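Local atomic coordinates of 6-phospho-beta-glucosidase BglT (Thermotoga maritima, PDB entry 1UP6), a protein that hydrolyses cellobiose 6'-phosphate to glucose 6-phosphate and glucose, using NAD+ and a manganese ion through an unusual mechanism with redox and elimination steps. Residues I34-D39 with D64-A69; C163-N168 with L191-F196; D224-T229 with Y242-L247. All blocks are in the same frame, centred on the assembly; numbering follows the deposited sequence.

Contact 1: residues I34-D39 with D64-A69; sequences IFYDID and DTFEGA. With MN (manganese (II) ion), chain M; MN (manganese (II) ion), chain L; NAD (nicotinamide-adenine-dinucleotide), chain I.
Ile34, on the parallel strand 32-36, lays its CG2 methyl against the short helix 66-70, 3.3 Å from Ala69 O and close to Ala69 CB, while its CD1 reaches toward Gly68 O. Arg3 NH1 donates to Gly68 O and more weakly to Ala69 O. Phe35 turns to the other side of the sheet, onto helices 14-24 and 40-54. Tyr36 gives the largest share: with CG anti to the backbone N (chi1 171°), its ring lies along the chain entering the helix. Phe66 N sits over one face, 3.5 Å above the plane and toward the rim; Asp64 O meets the ring edge, and Tyr36 CB rests 4.0 Å from Ala69 CB. Thr65 caps this helix, its OG1 accepting from Gly68 N at 3.1 Å. On its far flank Tyr36 CE2 comes within 3.6 Å of NAD C2A, so an alanine here would probably open a gap between the helix start and the adenine. Asp37 grips the adenosine ribose with both oxygens, OD1 taking NAD O2B and OD2 taking NAD O3B at 3.2 Å. Its OD1 also accepts from Asp39 N at 2.8 Å through the anti lone pair, an Asx turn that orients the carboxylate, while Gly10 N holds OD2. Ile38 then spreads over one adenine face, CG1 3.7 Å from NAD C4A. An acidic residue just past the second strand, holding the ribose hydroxyls, is the hallmark of an NAD-binding Rossmann fold.

Contact 2: residues C163-N168 with L191-F196; sequences CNVPIN and LNHLSF. With G6P (6-O-phosphono-alpha-D-glucopyranose), chain K; NAD (nicotinamide-adenine-dinucleotide), chain I.
Cys163 and Asn192 bring the two backbones together, CA atoms 7.0 Å apart, where the turn leading into helix 165-177 faces the type II turn Leu191-Leu194. Cys163 SG stands anti to its own N (chi1 177°), which carries the sulfur across to the His193 ring. It approaches that ring obliquely, about 3.8 Å from His193 NE2, though its place is less certain because it crowds Asn192 ND2 in the model. Asn192 OD1 sits over one face of the ring, toward its rim, and Asn192 ND2 is held by Glu334. The type II turn closes a beta hairpin between strands 184-189 and 194-202, and its tip delivers His193 to the manganese site that it forms with Cys163, joining the nucleotide-binding half of the enzyme to the family 4 C-terminal domain. At the same site His193 NE2 makes weak hydrogen bonds to G6P O2, in the ring plane at its edge 3.3 Å away, and to G6P O3. Asn164 fixes the nicotinamide amide from the other segment: its backbone N donates to NAD O7N at 2.8 Å, and its ND2 adds a weak bond to the same oxygen. Asn164 also binds the substrate, its ND2 lying very near G6P O2. Val165 CG1 meets the edge of the imidazole, 4.2 Å from His193 CD2, while its CG2 faces Ser195 OG, a hydroxyl engaged by Asn240 and Tyr188.

Contact 3: residues D224-T229 with Y242-L247; sequences DEDFPT and YLRYYL. With G6P (6-O-phosphono-alpha-D-glucopyranose), chain K.
A salt-bridge network of Glu225, Asp226 and Arg244 ties the loop 224-229 to the helical turn that follows the catalytic proton acceptor Tyr242. Arg244 gives the largest share of the interface. Bent about both CB-CG and CG-CD (chi3 75°), its chain brings the guanidinium alongside the loop backbone, where Arg244 NE donates to Glu225 O at 2.9 Å. That bond is fairly straight at 152°, with the carbonyl oxygen in the guanidinium plane. The Glu225 side chain reaches round to the same group: Glu225 OE1 is 2.6 Å from Arg244 NH2, a salt bridge whose hydrogen bond is weak in angle although carboxylate and guanidinium are only 17° from coplanar. Lys255 shares that carboxylate oxygen, and Pro241 O takes Arg244 NH1, so each of the three guanidinium nitrogens has a partner and its rotation is fixed. Asp226 adds charge only. Its OD1 lies well out of the guanidinium plane, a long 3.7 Å from Arg244 NE, while its OD2 accepts weakly from Phe227 N. All this belongs to the family 4 C-terminal domain, where the segment 242-247 leaves the active site and runs out toward the subunit interface. Beneath the charges Phe227 drives its ring end into the helix start, CZ 3.8 Å from Arg244 CG and 4.2 Å from Leu243 CB, its plane steeply inclined to the guanidinium. Leu247 CB meets the ring edge 4.1 Å from Phe227 CE1, and Phe231 stacks on this ring. Val395 of the second subunit packs on Leu247 and Pro228. At the opposite end of the segment, Tyr242 points away from the loop and its OH donates a weak 3.3 Å hydrogen bond to G6P O5.

The three contacts follow one another along the chain; contacts 1 and 2 line the NAD site, and contact 3 reaches G6P through Tyr242 alone. Contact 1 holds the adenosine end of NAD and contact 2 its nicotinamide end; the nearest atoms of contacts 1 and 2 are about 18 Å apart, a distance NAD spans. Contacts 2 and 3 touch directly and share G6P: His193 O packs 3.3 Å from Tyr242 CB, Leu194 CD2 lies 3.7 Å from Leu243 CD2, and the His193 and Tyr242 rings meet, so metal ligand and proton acceptor are neighbours. Contact 3 lies across the chain's centre from contact 1, with centres 40 Å apart, and extends from the substrate toward the second subunit.

Contact 1: residues I34-D39 with D64-A69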
# COMPACT_ATOMS: atom_id res chain seq x y z
N ILE A 34 -31.05 9.73 -29.22
CA ILE A 34 -30.64 9.36 -30.57
C ILE A 34 -30.11 7.93 -30.61
O ILE A 34 -29.33 7.53 -29.74
CB ILE A 34 -29.59 10.39 -31.13
CG1 ILE A 34 -29.28 10.12 -32.60
CG2 ILE A 34 -28.32 10.39 -30.33
CD1 ILE A 34 -28.84 11.42 -33.38
N PHE A 35 -30.50 7.18 -31.63
CA PHE A 35 -30.15 5.77 -31.76
C PHE A 35 -29.22 5.45 -32.92
O PHE A 35 -29.41 5.93 -34.02
CB PHE A 35 -31.43 4.90 -31.89
CG PHE A 35 -32.36 5.01 -30.72
CD1 PHE A 35 -33.32 6.01 -30.67
CD2 PHE A 35 -32.26 4.13 -29.64
CE1 PHE A 35 -34.16 6.13 -29.58
CE2 PHE A 35 -33.11 4.23 -28.55
CZ PHE A 35 -34.07 5.24 -28.52
N TYR A 36 -28.21 4.62 -32.66
CA TYR A 36 -27.34 4.07 -33.67
C TYR A 36 -27.34 2.53 -33.63
O TYR A 36 -27.31 1.93 -32.56
CB TYR A 36 -25.90 4.58 -33.51
CG TYR A 36 -24.96 3.85 -34.43
CD1 TYR A 36 -25.03 4.05 -35.81
CD2 TYR A 36 -24.07 2.90 -33.94
CE1 TYR A 36 -24.21 3.34 -36.68
CE2 TYR A 36 -23.24 2.21 -34.78
CZ TYR A 36 -23.32 2.44 -36.16
OH TYR A 36 -22.50 1.77 -37.02
N ASP A 37 -27.34 1.89 -34.79
CA ASP A 37 -27.15 0.45 -34.87
C ASP A 37 -26.50 0.06 -36.19
O ASP A 37 -26.81 0.66 -37.19
CB ASP A 37 -28.50 -0.26 -34.71
CG ASP A 37 -28.36 -1.69 -34.21
OD1 ASP A 37 -27.90 -2.56 -34.98
OD2 ASP A 37 -28.67 -2.05 -33.06
N ILE A 38 -25.63 -0.94 -36.18
CA ILE A 38 -25.08 -1.50 -37.44
C ILE A 38 -26.15 -2.15 -38.33
O ILE A 38 -26.05 -2.09 -39.57
CB ILE A 38 -23.89 -2.46 -37.22
CG1 ILE A 38 -24.31 -3.67 -36.38
CG2 ILE A 38 -22.69 -1.67 -36.61
CD1 ILE A 38 -23.30 -4.85 -36.40
N ASP A 39 -27.16 -2.73 -37.69
CA ASP A 39 -28.33 -3.31 -38.36
C ASP A 39 -29.52 -2.33 -38.53
O ASP A 39 -30.39 -2.24 -37.66
CB ASP A 39 -28.80 -4.54 -37.55
CG ASP A 39 -29.86 -5.37 -38.28
OD1 ASP A 39 -30.39 -4.94 -39.34
OD2 ASP A 39 -30.24 -6.49 -37.85
N ASP A 64 -27.37 7.51 -38.77
CA ASP A 64 -26.74 6.51 -39.62
C ASP A 64 -25.29 6.18 -39.24
O ASP A 64 -24.73 5.23 -39.74
CB ASP A 64 -26.81 6.97 -41.08
CG ASP A 64 -28.20 6.85 -41.70
OD1 ASP A 64 -29.00 5.95 -41.30
OD2 ASP A 64 -28.58 7.62 -42.60
N THR A 65 -24.67 6.99 -38.38
CA THR A 65 -23.28 6.80 -37.98
C THR A 65 -23.15 6.84 -36.47
O THR A 65 -23.95 7.48 -35.79
CB THR A 65 -22.37 7.91 -38.58
OG1 THR A 65 -22.79 9.19 -38.09
CG2 THR A 65 -22.51 8.01 -40.10
N PHE A 66 -22.12 6.17 -35.96
CA PHE A 66 -21.75 6.29 -34.55
C PHE A 66 -21.40 7.74 -34.15
O PHE A 66 -21.91 8.24 -33.15
CB PHE A 66 -20.59 5.35 -34.21
CG PHE A 66 -20.19 5.39 -32.76
CD1 PHE A 66 -19.29 6.35 -32.29
CD2 PHE A 66 -20.77 4.49 -31.84
CE1 PHE A 66 -18.95 6.40 -30.96
CE2 PHE A 66 -20.44 4.53 -30.50
CZ PHE A 66 -19.52 5.47 -30.05
N GLU A 67 -20.54 8.40 -34.94
CA GLU A 67 -20.06 9.73 -34.61
C GLU A 67 -21.25 10.73 -34.52
O GLU A 67 -21.30 11.58 -33.62
CB GLU A 67 -18.99 10.20 -35.60
CG GLU A 67 -18.23 11.44 -35.14
CD GLU A 67 -16.85 11.63 -35.81
OE1 GLU A 67 -16.05 10.65 -35.85
OE2 GLU A 67 -16.54 12.75 -36.26
N GLY A 68 -22.20 10.58 -35.44
CA GLY A 68 -23.40 11.40 -35.47
C GLY A 68 -24.32 11.22 -34.27
O GLY A 68 -25.01 12.14 -33.88
N ALA A 69 -24.34 10.04 -33.68
CA ALA A 69 -25.07 9.82 -32.43
C ALA A 69 -24.39 10.40 -31.17
O ALA A 69 -25.07 10.90 -30.29
CB ALA A 69 -25.36 8.35 -32.23
MN MN M . -25.43 -3.37 -41.24
MN MN L . -26.50 -1.14 -41.29
PA NAD I . -28.19 -8.52 -29.49
O1A NAD I . -27.18 -9.59 -29.69
O2A NAD I . -29.36 -8.81 -30.45
O5B NAD I . -27.48 -7.06 -29.73
C5B NAD I . -28.02 -5.76 -29.61
C4B NAD I . -27.86 -4.92 -30.89
O4B NAD I . -26.55 -4.40 -31.01
C3B NAD I . -28.15 -5.64 -32.21
O3B NAD I . -29.36 -5.19 -32.79
C2B NAD I . -26.96 -5.32 -33.12
O2B NAD I . -27.33 -4.89 -34.42
C1B NAD I . -26.24 -4.21 -32.38
N9A NAD I . -24.78 -4.22 -32.53
C8A NAD I . -23.92 -5.29 -32.52
N7A NAD I . -22.65 -4.82 -32.67
C5A NAD I . -22.69 -3.47 -32.77
C6A NAD I . -21.70 -2.50 -32.93
N6A NAD I . -20.43 -2.87 -33.02
N1A NAD I . -22.06 -1.17 -33.00
C2A NAD I . -23.39 -0.81 -32.91
N3A NAD I . -24.38 -1.76 -32.77
C4A NAD I . -24.03 -3.07 -32.70
O3 NAD I . -28.72 -8.81 -27.99
PN NAD I . -28.67 -7.94 -26.63
O1N NAD I . -28.90 -8.92 -25.54
O2N NAD I . -29.63 -6.81 -26.76
O5D NAD I . -27.17 -7.38 -26.50
C5D NAD I . -26.94 -6.20 -25.76
C4D NAD I . -25.52 -6.16 -25.21
O4D NAD I . -25.62 -5.72 -23.87
C3D NAD I . -24.87 -7.54 -25.16
O3D NAD I . -23.47 -7.42 -25.08
C2D NAD I . -25.42 -8.08 -23.87
O2D NAD I . -24.69 -9.17 -23.35
C1D NAD I . -25.30 -6.82 -23.03
N1N NAD I . -26.16 -6.84 -21.85
C2N NAD I . -25.54 -6.65 -20.66
C3N NAD I . -26.29 -6.63 -19.49
C7N NAD I . -25.58 -6.43 -18.19
O7N NAD I . -26.32 -6.75 -17.02
N7N NAD I . -24.31 -5.98 -18.20
C4N NAD I . -27.67 -6.81 -19.53
C5N NAD I . -28.29 -7.01 -20.76
C6N NAD I . -27.52 -7.01 -21.92
O HOH W 1 -26.67 0.96 -39.87

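Contact 2: residues C163-N168 with L191-F196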
# COMPACT_ATOMS: atom_id res chain seq x y z
N CYS A 163 -24.32 -3.60 -14.70
CA CYS A 163 -24.83 -4.96 -14.79
C CYS A 163 -26.20 -4.95 -14.13
O CYS A 163 -26.50 -4.04 -13.35
CB CYS A 163 -23.90 -5.86 -13.98
SG CYS A 163 -24.44 -7.58 -13.91
N ASN A 164 -27.04 -5.95 -14.39
CA ASN A 164 -28.36 -5.99 -13.74
C ASN A 164 -28.49 -6.79 -12.45
O ASN A 164 -29.57 -6.79 -11.82
CB ASN A 164 -29.44 -6.48 -14.70
CG ASN A 164 -29.38 -7.97 -14.93
OD1 ASN A 164 -30.53 -8.62 -14.94
ND2 ASN A 164 -28.29 -8.53 -15.14
N VAL A 165 -27.44 -7.49 -12.02
CA VAL A 165 -27.65 -8.32 -10.82
C VAL A 165 -27.70 -7.53 -9.49
O VAL A 165 -28.47 -7.89 -8.59
CB VAL A 165 -26.79 -9.65 -10.73
CG1 VAL A 165 -26.08 -9.98 -12.03
CG2 VAL A 165 -25.79 -9.63 -9.55
N PRO A 166 -26.93 -6.44 -9.35
CA PRO A 166 -27.15 -5.55 -8.21
C PRO A 166 -28.62 -5.09 -8.12
O PRO A 166 -29.27 -5.34 -7.10
CB PRO A 166 -26.20 -4.38 -8.52
CG PRO A 166 -25.08 -5.01 -9.30
CD PRO A 166 -25.80 -5.98 -10.18
N ILE A 167 -29.17 -4.46 -9.15
CA ILE A 167 -30.54 -3.95 -9.01
C ILE A 167 -31.61 -5.03 -8.84
O ILE A 167 -32.61 -4.84 -8.12
CB ILE A 167 -30.96 -2.94 -10.12
CG1 ILE A 167 -32.23 -2.21 -9.65
CG2 ILE A 167 -31.09 -3.63 -11.50
CD1 ILE A 167 -32.85 -1.24 -10.63
N ASN A 168 -31.42 -6.17 -9.50
CA ASN A 168 -32.34 -7.28 -9.26
C ASN A 168 -32.28 -7.71 -7.80
O ASN A 168 -33.32 -8.00 -7.21
CB ASN A 168 -32.04 -8.47 -10.17
CG ASN A 168 -32.56 -8.26 -11.58
OD1 ASN A 168 -33.61 -7.43 -11.73
ND2 ASN A 168 -32.01 -8.83 -12.54
N LEU A 191 -16.30 -8.72 -8.76
CA LEU A 191 -16.19 -8.40 -10.18
C LEU A 191 -17.58 -8.59 -10.71
O LEU A 191 -18.42 -9.26 -10.10
CB LEU A 191 -15.21 -9.36 -10.88
CG LEU A 191 -13.76 -8.87 -11.04
CD1 LEU A 191 -13.32 -7.88 -9.94
CD2 LEU A 191 -12.78 -10.00 -11.21
N ASN A 192 -17.84 -8.00 -11.85
CA ASN A 192 -19.09 -8.22 -12.53
C ASN A 192 -19.31 -9.72 -12.78
O ASN A 192 -18.43 -10.40 -13.36
CB ASN A 192 -19.09 -7.44 -13.84
CG ASN A 192 -20.41 -7.53 -14.58
OD1 ASN A 192 -20.43 -7.98 -15.71
ND2 ASN A 192 -21.52 -7.11 -13.93
N HIS A 193 -20.46 -10.24 -12.33
CA HIS A 193 -20.82 -11.66 -12.43
C HIS A 193 -19.95 -12.53 -11.51
O HIS A 193 -19.73 -13.72 -11.76
CB HIS A 193 -20.70 -12.17 -13.89
CG HIS A 193 -21.75 -11.60 -14.79
ND1 HIS A 193 -21.51 -11.21 -16.09
CD2 HIS A 193 -23.06 -11.32 -14.56
CE1 HIS A 193 -22.63 -10.74 -16.63
NE2 HIS A 193 -23.58 -10.78 -15.71
N LEU A 194 -19.45 -11.92 -10.45
CA LEU A 194 -18.44 -12.55 -9.62
C LEU A 194 -18.42 -11.77 -8.32
O LEU A 194 -17.36 -11.30 -7.86
CB LEU A 194 -17.10 -12.39 -10.30
CG LEU A 194 -16.04 -13.47 -10.33
CD1 LEU A 194 -14.84 -13.07 -9.49
CD2 LEU A 194 -16.53 -14.87 -10.04
N SER A 195 -19.62 -11.61 -7.76
CA SER A 195 -19.80 -10.68 -6.65
C SER A 195 -20.38 -11.32 -5.38
O SER A 195 -20.93 -12.43 -5.38
CB SER A 195 -20.65 -9.48 -7.08
OG SER A 195 -21.97 -9.92 -7.42
N PHE A 196 -20.21 -10.60 -4.30
CA PHE A 196 -20.46 -11.15 -2.99
C PHE A 196 -21.14 -10.08 -2.13
O PHE A 196 -20.76 -8.90 -2.16
CB PHE A 196 -19.15 -11.65 -2.37
CG PHE A 196 -18.43 -12.68 -3.20
CD1 PHE A 196 -17.62 -12.29 -4.28
CD2 PHE A 196 -18.58 -14.04 -2.93
CE1 PHE A 196 -17.00 -13.22 -5.07
CE2 PHE A 196 -17.92 -15.00 -3.71
CZ PHE A 196 -17.13 -14.59 -4.78
C1 G6P K . -28.17 -11.85 -16.69
C2 G6P K . -26.84 -11.12 -16.75
C3 G6P K . -26.73 -10.38 -18.06
C4 G6P K . -26.91 -11.29 -19.24
C5 G6P K . -28.22 -12.07 -19.11
C6 G6P K . -28.30 -13.10 -20.24
O1 G6P K . -28.25 -12.55 -15.44
O2 G6P K . -26.78 -10.16 -15.71
O3 G6P K . -25.48 -9.73 -18.18
O4 G6P K . -26.98 -10.45 -20.39
O5 G6P K . -28.26 -12.73 -17.83
O6 G6P K . -29.65 -13.50 -20.47
P G6P K . -30.02 -14.10 -21.86
O1P G6P K . -31.60 -13.90 -22.05
O2P G6P K . -29.79 -15.54 -21.97
O3P G6P K . -29.46 -13.27 -23.04
PA NAD I . -28.19 -8.52 -29.49
O1A NAD I . -27.18 -9.59 -29.69
O2A NAD I . -29.36 -8.81 -30.45
O5B NAD I . -27.48 -7.06 -29.73
C5B NAD I . -28.02 -5.76 -29.61
C4B NAD I . -27.86 -4.92 -30.89
O4B NAD I . -26.55 -4.40 -31.01
C3B NAD I . -28.15 -5.64 -32.21
O3B NAD I . -29.36 -5.19 -32.79
C2B NAD I . -26.96 -5.32 -33.12
O2B NAD I . -27.33 -4.89 -34.42
C1B NAD I . -26.24 -4.21 -32.38
N9A NAD I . -24.78 -4.22 -32.53
C8A NAD I . -23.92 -5.29 -32.52
N7A NAD I . -22.65 -4.82 -32.67
C5A NAD I . -22.69 -3.47 -32.77
C6A NAD I . -21.70 -2.50 -32.93
N6A NAD I . -20.43 -2.87 -33.02
N1A NAD I . -22.06 -1.17 -33.00
C2A NAD I . -23.39 -0.81 -32.91
N3A NAD I . -24.38 -1.76 -32.77
C4A NAD I . -24.03 -3.07 -32.70
O3 NAD I . -28.72 -8.81 -27.99
PN NAD I . -28.67 -7.94 -26.63
O1N NAD I . -28.90 -8.92 -25.54
O2N NAD I . -29.63 -6.81 -26.76
O5D NAD I . -27.17 -7.38 -26.50
C5D NAD I . -26.94 -6.20 -25.76
C4D NAD I . -25.52 -6.16 -25.21
O4D NAD I . -25.62 -5.72 -23.87
C3D NAD I . -24.87 -7.54 -25.16
O3D NAD I . -23.47 -7.42 -25.08
C2D NAD I . -25.42 -8.08 -23.87
O2D NAD I . -24.69 -9.17 -23.35
C1D NAD I . -25.30 -6.82 -23.03
N1N NAD I . -26.16 -6.84 -21.85
C2N NAD I . -25.54 -6.65 -20.66
C3N NAD I . -26.29 -6.63 -19.49
C7N NAD I . -25.58 -6.43 -18.19
O7N NAD I . -26.32 -6.75 -17.02
N7N NAD I . -24.31 -5.98 -18.20
C4N NAD I . -27.67 -6.81 -19.53
C5N NAD I . -28.29 -7.01 -20.76
C6N NAD I . -27.52 -7.01 -21.92

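Contact 3: residues D224-T229 with Y242-L247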
# COMPACT_ATOMS: atom_id res chain seq x y z
N ASP A 224 -31.96 -28.68 -7.36
CA ASP A 224 -30.65 -29.32 -7.40
C ASP A 224 -29.58 -28.45 -8.05
O ASP A 224 -28.41 -28.85 -8.09
CB ASP A 224 -30.80 -30.58 -8.26
CG ASP A 224 -29.74 -31.62 -8.01
OD1 ASP A 224 -29.84 -32.36 -7.01
OD2 ASP A 224 -28.78 -31.78 -8.79
N GLU A 225 -29.98 -27.28 -8.57
CA GLU A 225 -29.06 -26.44 -9.35
C GLU A 225 -28.57 -25.26 -8.56
O GLU A 225 -27.84 -24.41 -9.13
CB GLU A 225 -29.80 -25.88 -10.57
CG GLU A 225 -29.19 -26.20 -11.92
CD GLU A 225 -29.84 -25.36 -12.99
OE1 GLU A 225 -29.44 -24.18 -13.19
OE2 GLU A 225 -30.76 -25.89 -13.64
N ASP A 226 -28.97 -25.15 -7.29
CA ASP A 226 -28.48 -24.00 -6.52
C ASP A 226 -27.94 -24.36 -5.13
O ASP A 226 -28.14 -25.46 -4.65
CB ASP A 226 -29.46 -22.80 -6.52
CG ASP A 226 -28.73 -21.43 -6.32
OD1 ASP A 226 -28.23 -20.82 -7.31
OD2 ASP A 226 -28.60 -20.90 -5.18
N PHE A 227 -27.24 -23.42 -4.53
CA PHE A 227 -26.40 -23.70 -3.39
C PHE A 227 -27.26 -24.29 -2.33
O PHE A 227 -28.34 -23.78 -2.09
CB PHE A 227 -25.70 -22.43 -2.96
CG PHE A 227 -24.77 -21.91 -4.00
CD1 PHE A 227 -23.53 -22.52 -4.20
CD2 PHE A 227 -25.15 -20.87 -4.82
CE1 PHE A 227 -22.68 -22.06 -5.17
CE2 PHE A 227 -24.29 -20.39 -5.82
CZ PHE A 227 -23.05 -20.98 -5.98
N PRO A 228 -26.83 -25.39 -1.71
CA PRO A 228 -27.59 -25.94 -0.59
C PRO A 228 -27.45 -25.02 0.61
O PRO A 228 -26.71 -24.02 0.56
CB PRO A 228 -26.90 -27.27 -0.33
CG PRO A 228 -25.51 -27.05 -0.80
CD PRO A 228 -25.63 -26.18 -2.01
N THR A 229 -28.15 -25.38 1.68
CA THR A 229 -28.33 -24.59 2.90
C THR A 229 -27.06 -24.51 3.74
O THR A 229 -26.76 -23.44 4.31
CB THR A 229 -29.46 -25.27 3.72
OG1 THR A 229 -30.72 -25.06 3.07
CG2 THR A 229 -29.64 -24.63 5.13
N TYR A 242 -23.79 -16.61 -10.75
CA TYR A 242 -22.77 -17.02 -11.71
C TYR A 242 -21.63 -17.80 -11.06
O TYR A 242 -20.87 -18.47 -11.76
CB TYR A 242 -22.19 -15.82 -12.46
CG TYR A 242 -23.07 -15.39 -13.58
CD1 TYR A 242 -24.09 -14.44 -13.37
CD2 TYR A 242 -22.92 -15.94 -14.85
CE1 TYR A 242 -24.93 -14.06 -14.42
CE2 TYR A 242 -23.76 -15.58 -15.89
CZ TYR A 242 -24.75 -14.64 -15.68
OH TYR A 242 -25.57 -14.28 -16.73
N LEU A 243 -21.53 -17.72 -9.74
CA LEU A 243 -20.54 -18.49 -9.00
C LEU A 243 -20.73 -19.98 -9.14
O LEU A 243 -19.80 -20.74 -8.95
CB LEU A 243 -20.46 -18.12 -7.53
CG LEU A 243 -19.26 -17.22 -7.15
CD1 LEU A 243 -17.90 -17.83 -7.43
CD2 LEU A 243 -19.34 -15.83 -7.84
N ARG A 244 -21.95 -20.39 -9.48
CA ARG A 244 -22.24 -21.78 -9.77
C ARG A 244 -21.29 -22.41 -10.80
O ARG A 244 -20.96 -23.57 -10.65
CB ARG A 244 -23.67 -21.92 -10.30
CG ARG A 244 -24.70 -22.17 -9.21
CD ARG A 244 -26.02 -21.44 -9.45
NE ARG A 244 -26.83 -22.06 -10.49
CZ ARG A 244 -27.16 -21.48 -11.64
NH1 ARG A 244 -26.76 -20.25 -11.95
NH2 ARG A 244 -27.92 -22.16 -12.51
N TYR A 245 -20.85 -21.65 -11.82
CA TYR A 245 -19.97 -22.22 -12.83
C TYR A 245 -18.61 -22.55 -12.22
O TYR A 245 -17.93 -23.47 -12.67
CB TYR A 245 -19.84 -21.27 -14.06
CG TYR A 245 -21.16 -20.98 -14.68
CD1 TYR A 245 -21.82 -21.95 -15.43
CD2 TYR A 245 -21.80 -19.76 -14.48
CE1 TYR A 245 -23.08 -21.69 -15.99
CE2 TYR A 245 -23.04 -19.50 -15.02
CZ TYR A 245 -23.67 -20.46 -15.76
OH TYR A 245 -24.91 -20.22 -16.30
N TYR A 246 -18.23 -21.82 -11.16
CA TYR A 246 -16.98 -22.07 -10.44
C TYR A 246 -17.17 -23.21 -9.45
O TYR A 246 -16.51 -24.23 -9.56
CB TYR A 246 -16.46 -20.79 -9.75
CG TYR A 246 -16.03 -19.71 -10.72
CD1 TYR A 246 -16.96 -18.80 -11.25
CD2 TYR A 246 -14.70 -19.62 -11.14
CE1 TYR A 246 -16.56 -17.83 -12.16
CE2 TYR A 246 -14.30 -18.64 -12.05
CZ TYR A 246 -15.23 -17.75 -12.56
OH TYR A 246 -14.84 -16.79 -13.46
N LEU A 247 -18.12 -23.09 -8.53
CA LEU A 247 -18.22 -23.98 -7.37
C LEU A 247 -19.01 -25.26 -7.63
O LEU A 247 -18.94 -26.24 -6.85
CB LEU A 247 -18.86 -23.23 -6.22
CG LEU A 247 -18.04 -22.41 -5.19
CD1 LEU A 247 -16.52 -22.60 -5.28
CD2 LEU A 247 -18.42 -20.97 -5.28
C1 G6P K . -28.17 -11.85 -16.69
C2 G6P K . -26.84 -11.12 -16.75
C3 G6P K . -26.73 -10.38 -18.06
C4 G6P K . -26.91 -11.29 -19.24
C5 G6P K . -28.22 -12.07 -19.11
C6 G6P K . -28.30 -13.10 -20.24
O1 G6P K . -28.25 -12.55 -15.44
O2 G6P K . -26.78 -10.16 -15.71
O3 G6P K . -25.48 -9.73 -18.18
O4 G6P K . -26.98 -10.45 -20.39
O5 G6P K . -28.26 -12.73 -17.83
O6 G6P K . -29.65 -13.50 -20.47
P G6P K . -30.02 -14.10 -21.86
O1P G6P K . -31.60 -13.90 -22.05
O2P G6P K . -29.79 -15.54 -21.97
O3P G6P K . -29.46 -13.27 -23.04